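Local coordinates for protein PlaB phospholipase (Legionella pneumophila, PDB 6ZTI) that is a Legionella phospholipase with an alpha/beta-hydrolase fold, linked to virulence, whose activity is controlled by NAD(H)-mediated tetramerization, at residues 252-264 against 303-317. Numbering follows the deposited sequence.
Sequences RTQPMAFGVLPGL and YNKLVKELDNITKET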
loop_
_atom_site.group_PDB
_atom_site.type_symbol
_atom_site.label_atom_id
_atom_site.label_comp_id
_atom_site.label_asym_id
_atom_site.label_seq_id
_atom_site.Cartn_x
_atom_site.Cartn_y
_atom_site.Cartn_z
ATOM N N ARG B 252 -7.902 -28.581 -24.900
ATOM C CA ARG B 252 -6.470 -28.745 -25.054
ATOM C C ARG B 252 -6.012 -28.105 -26.356
ATOM O O ARG B 252 -6.744 -28.085 -27.350
ATOM C CB ARG B 252 -6.114 -30.239 -25.013
ATOM C CG ARG B 252 -4.695 -30.507 -24.729
ATOM C CD ARG B 252 -4.434 -31.977 -24.548
ATOM N NE ARG B 252 -3.018 -32.248 -24.731
ATOM C CZ ARG B 252 -2.093 -32.119 -23.788
ATOM N NH1 ARG B 252 -2.419 -31.742 -22.561
ATOM N NH2 ARG B 252 -0.830 -32.385 -24.081
ATOM N N THR B 253 -4.793 -27.575 -26.341
ATOM C CA THR B 253 -4.194 -27.050 -27.553
ATOM C C THR B 253 -3.939 -28.186 -28.537
ATOM O O THR B 253 -3.879 -29.357 -28.164
ATOM C CB THR B 253 -2.870 -26.356 -27.246
ATOM O OG1 THR B 253 -2.015 -27.270 -26.546
ATOM C CG2 THR B 253 -3.074 -25.138 -26.394
ATOM N N GLN B 254 -3.769 -27.824 -29.804
ATOM C CA GLN B 254 -3.347 -28.791 -30.795
ATOM C C GLN B 254 -1.915 -29.218 -30.499
ATOM O O GLN B 254 -1.160 -28.476 -29.872
ATOM C CB GLN B 254 -3.447 -28.195 -32.194
ATOM C CG GLN B 254 -4.872 -27.898 -32.615
ATOM C CD GLN B 254 -5.712 -29.152 -32.702
ATOM O OE1 GLN B 254 -6.727 -29.292 -32.013
ATOM N NE2 GLN B 254 -5.288 -30.077 -33.549
ATOM N N PRO B 255 -1.522 -30.414 -30.925
ATOM C CA PRO B 255 -0.151 -30.865 -30.675
ATOM C C PRO B 255 0.869 -29.903 -31.262
ATOM O O PRO B 255 0.743 -29.447 -32.403
ATOM C CB PRO B 255 -0.092 -32.229 -31.378
ATOM C CG PRO B 255 -1.511 -32.672 -31.505
ATOM C CD PRO B 255 -2.304 -31.412 -31.681
ATOM N N MET B 256 1.907 -29.620 -30.484
ATOM C CA MET B 256 3.050 -28.860 -30.967
ATOM C C MET B 256 4.335 -29.605 -30.637
ATOM O O MET B 256 4.483 -30.155 -29.539
ATOM C CB MET B 256 3.093 -27.453 -30.345
ATOM C CG MET B 256 4.177 -26.553 -30.946
ATOM S SD MET B 256 4.199 -24.824 -30.368
ATOM C CE MET B 256 2.593 -24.259 -30.944
ATOM N N ALA B 257 5.263 -29.609 -31.591
ATOM C CA ALA B 257 6.577 -30.193 -31.370
ATOM C C ALA B 257 7.199 -29.641 -30.093
ATOM O O ALA B 257 7.125 -28.443 -29.812
ATOM C CB ALA B 257 7.486 -29.897 -32.569
ATOM N N PHE B 258 7.806 -30.529 -29.311
ATOM C CA PHE B 258 8.338 -30.164 -28.004
ATOM C C PHE B 258 9.525 -31.053 -27.702
ATOM O O PHE B 258 9.391 -32.278 -27.656
ATOM C CB PHE B 258 7.269 -30.302 -26.910
ATOM C CG PHE B 258 7.781 -30.033 -25.523
ATOM C CD1 PHE B 258 8.158 -28.760 -25.153
ATOM C CD2 PHE B 258 7.893 -31.057 -24.592
ATOM C CE1 PHE B 258 8.639 -28.505 -23.894
ATOM C CE2 PHE B 258 8.363 -30.808 -23.339
ATOM C CZ PHE B 258 8.740 -29.523 -22.985
ATOM N N GLY B 259 10.671 -30.438 -27.468
ATOM C CA GLY B 259 11.874 -31.175 -27.149
ATOM C C GLY B 259 12.607 -30.538 -25.995
ATOM O O GLY B 259 12.757 -29.317 -25.939
ATOM N N VAL B 260 13.053 -31.373 -25.067
ATOM C CA VAL B 260 13.970 -30.976 -24.007
ATOM C C VAL B 260 15.351 -31.480 -24.419
ATOM O O VAL B 260 15.610 -32.688 -24.427
ATOM C CB VAL B 260 13.542 -31.531 -22.642
ATOM C CG1 VAL B 260 14.503 -31.106 -21.556
ATOM C CG2 VAL B 260 12.108 -31.083 -22.281
ATOM N N LEU B 261 16.201 -30.586 -24.786
ATOM C CA LEU B 261 17.531 -30.899 -25.296
ATOM C C LEU B 261 18.532 -31.072 -24.156
ATOM O O LEU B 261 18.390 -30.449 -23.100
ATOM C CB LEU B 261 18.014 -29.788 -26.215
ATOM C CG LEU B 261 17.111 -29.442 -27.400
ATOM C CD1 LEU B 261 17.779 -28.375 -28.303
ATOM C CD2 LEU B 261 16.782 -30.693 -28.196
ATOM N N PRO B 262 19.571 -31.888 -24.350
ATOM C CA PRO B 262 20.502 -32.184 -23.253
ATOM C C PRO B 262 21.569 -31.121 -23.037
ATOM O O PRO B 262 22.167 -30.602 -23.984
ATOM C CB PRO B 262 21.152 -33.502 -23.700
ATOM C CG PRO B 262 21.185 -33.382 -25.187
ATOM C CD PRO B 262 19.865 -32.699 -25.544
ATOM N N GLY B 263 21.824 -30.834 -21.760
ATOM C CA GLY B 263 23.005 -30.101 -21.339
ATOM C C GLY B 263 22.949 -28.608 -21.517
ATOM O O GLY B 263 23.998 -27.957 -21.559
ATOM N N LEU B 264 21.761 -28.032 -21.598
ATOM C CA LEU B 264 21.589 -26.647 -22.012
ATOM C C LEU B 264 20.828 -25.854 -20.959
ATOM O O LEU B 264 19.786 -26.304 -20.466
ATOM C CB LEU B 264 20.861 -26.597 -23.355
ATOM C CG LEU B 264 21.573 -27.221 -24.561
ATOM C CD1 LEU B 264 20.696 -27.075 -25.771
ATOM C CD2 LEU B 264 22.913 -26.563 -24.810
ATOM N N TYR B 303 6.572 -32.773 -40.252
ATOM C CA TYR B 303 6.349 -32.189 -38.937
ATOM C C TYR B 303 6.092 -33.270 -37.900
ATOM O O TYR B 303 6.703 -33.268 -36.829
ATOM C CB TYR B 303 5.172 -31.212 -38.979
ATOM C CG TYR B 303 4.933 -30.489 -37.662
ATOM C CD1 TYR B 303 5.810 -29.512 -37.219
ATOM C CD2 TYR B 303 3.832 -30.779 -36.878
ATOM C CE1 TYR B 303 5.601 -28.838 -36.026
ATOM C CE2 TYR B 303 3.604 -30.108 -35.686
ATOM C CZ TYR B 303 4.498 -29.136 -35.265
ATOM O OH TYR B 303 4.300 -28.467 -34.085
ATOM N N ASN B 304 5.168 -34.192 -38.197
ATOM C CA ASN B 304 4.832 -35.240 -37.239
ATOM C C ASN B 304 6.011 -36.171 -37.003
ATOM O O ASN B 304 6.178 -36.698 -35.894
ATOM C CB ASN B 304 3.622 -36.036 -37.729
ATOM C CG ASN B 304 2.342 -35.258 -37.616
ATOM O OD1 ASN B 304 2.257 -34.289 -36.867
ATOM N ND2 ASN B 304 1.330 -35.684 -38.350
ATOM N N LYS B 305 6.827 -36.398 -38.032
ATOM C CA LYS B 305 8.075 -37.126 -37.836
ATOM C C LYS B 305 8.937 -36.433 -36.786
ATOM O O LYS B 305 9.422 -37.068 -35.843
ATOM C CB LYS B 305 8.810 -37.239 -39.170
ATOM C CG LYS B 305 10.102 -38.046 -39.148
ATOM C CD LYS B 305 10.309 -38.771 -40.485
ATOM C CE LYS B 305 11.728 -38.617 -41.022
ATOM N NZ LYS B 305 11.876 -39.245 -42.373
ATOM N N LEU B 306 9.106 -35.116 -36.914
ATOM C CA LEU B 306 9.922 -34.364 -35.965
ATOM C C LEU B 306 9.292 -34.322 -34.578
ATOM O O LEU B 306 10.007 -34.365 -33.564
ATOM C CB LEU B 306 10.138 -32.952 -36.494
ATOM C CG LEU B 306 11.169 -32.063 -35.808
ATOM C CD1 LEU B 306 12.375 -32.852 -35.370
ATOM C CD2 LEU B 306 11.602 -30.975 -36.769
ATOM N N VAL B 307 7.963 -34.214 -34.500
ATOM C CA VAL B 307 7.305 -34.239 -33.193
ATOM C C VAL B 307 7.712 -35.491 -32.431
ATOM O O VAL B 307 8.041 -35.442 -31.239
ATOM C CB VAL B 307 5.779 -34.165 -33.355
ATOM C CG1 VAL B 307 5.091 -34.409 -32.032
ATOM C CG2 VAL B 307 5.365 -32.811 -33.923
ATOM N N LYS B 308 7.696 -36.636 -33.111
ATOM C CA LYS B 308 8.030 -37.891 -32.451
ATOM C C LYS B 308 9.518 -37.983 -32.149
ATOM O O LYS B 308 9.904 -38.453 -31.074
ATOM C CB LYS B 308 7.588 -39.067 -33.316
ATOM C CG LYS B 308 7.771 -40.430 -32.664
ATOM C CD LYS B 308 8.529 -41.390 -33.580
ATOM C CE LYS B 308 10.040 -41.176 -33.509
ATOM N NZ LYS B 308 10.785 -42.444 -33.765
ATOM N N GLU B 309 10.375 -37.540 -33.076
ATOM C CA GLU B 309 11.806 -37.556 -32.793
ATOM C C GLU B 309 12.132 -36.711 -31.570
ATOM O O GLU B 309 12.939 -37.117 -30.724
ATOM C CB GLU B 309 12.609 -37.064 -33.998
ATOM C CG GLU B 309 12.718 -38.070 -35.138
ATOM C CD GLU B 309 13.656 -37.613 -36.251
ATOM O OE1 GLU B 309 14.771 -37.139 -35.943
ATOM O OE2 GLU B 309 13.280 -37.728 -37.436
ATOM N N LEU B 310 11.519 -35.532 -31.452
ATOM C CA LEU B 310 11.847 -34.670 -30.319
ATOM C C LEU B 310 11.318 -35.235 -29.009
ATOM O O LEU B 310 11.928 -35.028 -27.950
ATOM C CB LEU B 310 11.299 -33.266 -30.539
ATOM C CG LEU B 310 12.058 -32.456 -31.584
ATOM C CD1 LEU B 310 11.259 -31.216 -31.932
ATOM C CD2 LEU B 310 13.435 -32.079 -31.085
ATOM N N ASP B 311 10.175 -35.915 -29.054
ATOM C CA ASP B 311 9.667 -36.573 -27.858
ATOM C C ASP B 311 10.629 -37.656 -27.376
ATOM O O ASP B 311 10.838 -37.816 -26.168
ATOM C CB ASP B 311 8.283 -37.169 -28.123
ATOM C CG ASP B 311 7.674 -37.776 -26.866
ATOM O OD1 ASP B 311 7.471 -37.023 -25.890
ATOM O OD2 ASP B 311 7.431 -38.999 -26.837
ATOM N N ASN B 312 11.216 -38.410 -28.303
ATOM C CA ASN B 312 12.230 -39.386 -27.925
ATOM C C ASN B 312 13.439 -38.707 -27.286
ATOM O O ASN B 312 13.998 -39.216 -26.309
ATOM C CB ASN B 312 12.676 -40.193 -29.142
ATOM C CG ASN B 312 11.638 -41.191 -29.589
ATOM O OD1 ASN B 312 10.713 -41.518 -28.842
ATOM N ND2 ASN B 312 11.792 -41.695 -30.810
ATOM N N ILE B 313 13.877 -37.574 -27.844
ATOM C CA ILE B 313 15.000 -36.837 -27.262
ATOM C C ILE B 313 14.645 -36.357 -25.857
ATOM O O ILE B 313 15.475 -36.386 -24.945
ATOM C CB ILE B 313 15.401 -35.655 -28.168
ATOM C CG1 ILE B 313 15.833 -36.131 -29.564
ATOM C CG2 ILE B 313 16.511 -34.826 -27.533
ATOM C CD1 ILE B 313 16.947 -37.154 -29.571
ATOM N N THR B 314 13.425 -35.861 -25.671
ATOM C CA THR B 314 12.989 -35.453 -24.340
ATOM C C THR B 314 13.097 -36.609 -23.349
ATOM O O THR B 314 13.624 -36.451 -22.242
ATOM C CB THR B 314 11.554 -34.932 -24.417
ATOM O OG1 THR B 314 11.535 -33.735 -25.206
ATOM C CG2 THR B 314 11.000 -34.619 -23.043
ATOM N N LYS B 315 12.589 -37.783 -23.726
ATOM C CA LYS B 315 12.636 -38.934 -22.829
ATOM C C LYS B 315 14.069 -39.304 -22.487
ATOM O O LYS B 315 14.376 -39.645 -21.340
ATOM C CB LYS B 315 11.919 -40.120 -23.472
ATOM C CG LYS B 315 10.409 -40.038 -23.337
ATOM C CD LYS B 315 9.695 -40.825 -24.418
ATOM C CE LYS B 315 8.220 -41.002 -24.082
ATOM N NZ LYS B 315 7.588 -39.710 -23.696
ATOM N N GLU B 316 14.959 -39.246 -23.474
ATOM C CA GLU B 316 16.355 -39.607 -23.258
ATOM C C GLU B 316 17.063 -38.578 -22.384
ATOM O O GLU B 316 17.814 -38.937 -21.469
ATOM C CB GLU B 316 17.061 -39.747 -24.611
ATOM C CG GLU B 316 18.547 -40.020 -24.535
ATOM C CD GLU B 316 19.230 -39.891 -25.892
ATOM O OE1 GLU B 316 18.875 -38.971 -26.664
ATOM O OE2 GLU B 316 20.128 -40.707 -26.187
ATOM N N THR B 317 16.853 -37.292 -22.666
ATOM C CA THR B 317 17.473 -36.242 -21.872
ATOM C C THR B 317 17.098 -36.372 -20.406
ATOM O O THR B 317 17.953 -36.277 -19.522
ATOM C CB THR B 317 17.043 -34.872 -22.393
ATOM O OG1 THR B 317 17.526 -34.695 -23.730
ATOM C CG2 THR B 317 17.583 -33.754 -21.489
HETATM O O HOH W 1 1.417 -26.913 -33.539
HETATM O O HOH W 2 7.541 -33.397 -29.456
HETATM O O HOH W 3 8.416 -34.193 -25.182
#
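Ala257 CB sits between Val307 CG2, 3.9 Å away, and Leu310 CD1, at the apolar centre where 257-261, an edge strand of the parallel sheet of the alpha/beta-hydrolase fold, meets helix 303-317. The two run in nearly the same direction, 30° apart, with axes only 6.3 Å from each other, so Ala257 and Gly259 suit the positions that face the helix. Ala257 offers a single methyl, and at Gly259 the backbone itself lies against the helix, its CA 3.2 Å from Thr314 OG1. Farther along, Leu261 CD2 and Pro262 CD both approach Ile313 CG2, while the methyls Val260 CG2 and Thr314 CG2 pack at 3.8 Å. Strand 191-197 bonds to the strand's other edge through Val194 and Thr196.

Tyr303, with CG anti to its own N (chi1 -176°), reaches round the start of the strand to the side of strand 191-197, where Ala257 N donates a nearly straight bond to its OH (2.9 Å); the same OH also bonds Ser192 O, and Val307 CG2 covers one ring face off-centre. On the edge turned toward the helix, polar groups serve the backbone of Phe258 and Val260. Water relays Phe258 N to Val307 O, and another water donates to Phe258 O and Asp311 OD1 while accepting from Thr314 OG1. Threonine fits its place by pairing a methyl for packing with an oxygen for bonding: Thr314 OG1 receives Val260 N at 2.8 Å. One turn on, chi1 of -64° sets Thr317 OG1 beside its own backbone N, where its one proton has two acceptors within reach, Ile313 O and Val260 O, each 2.9 Å from that oxygen.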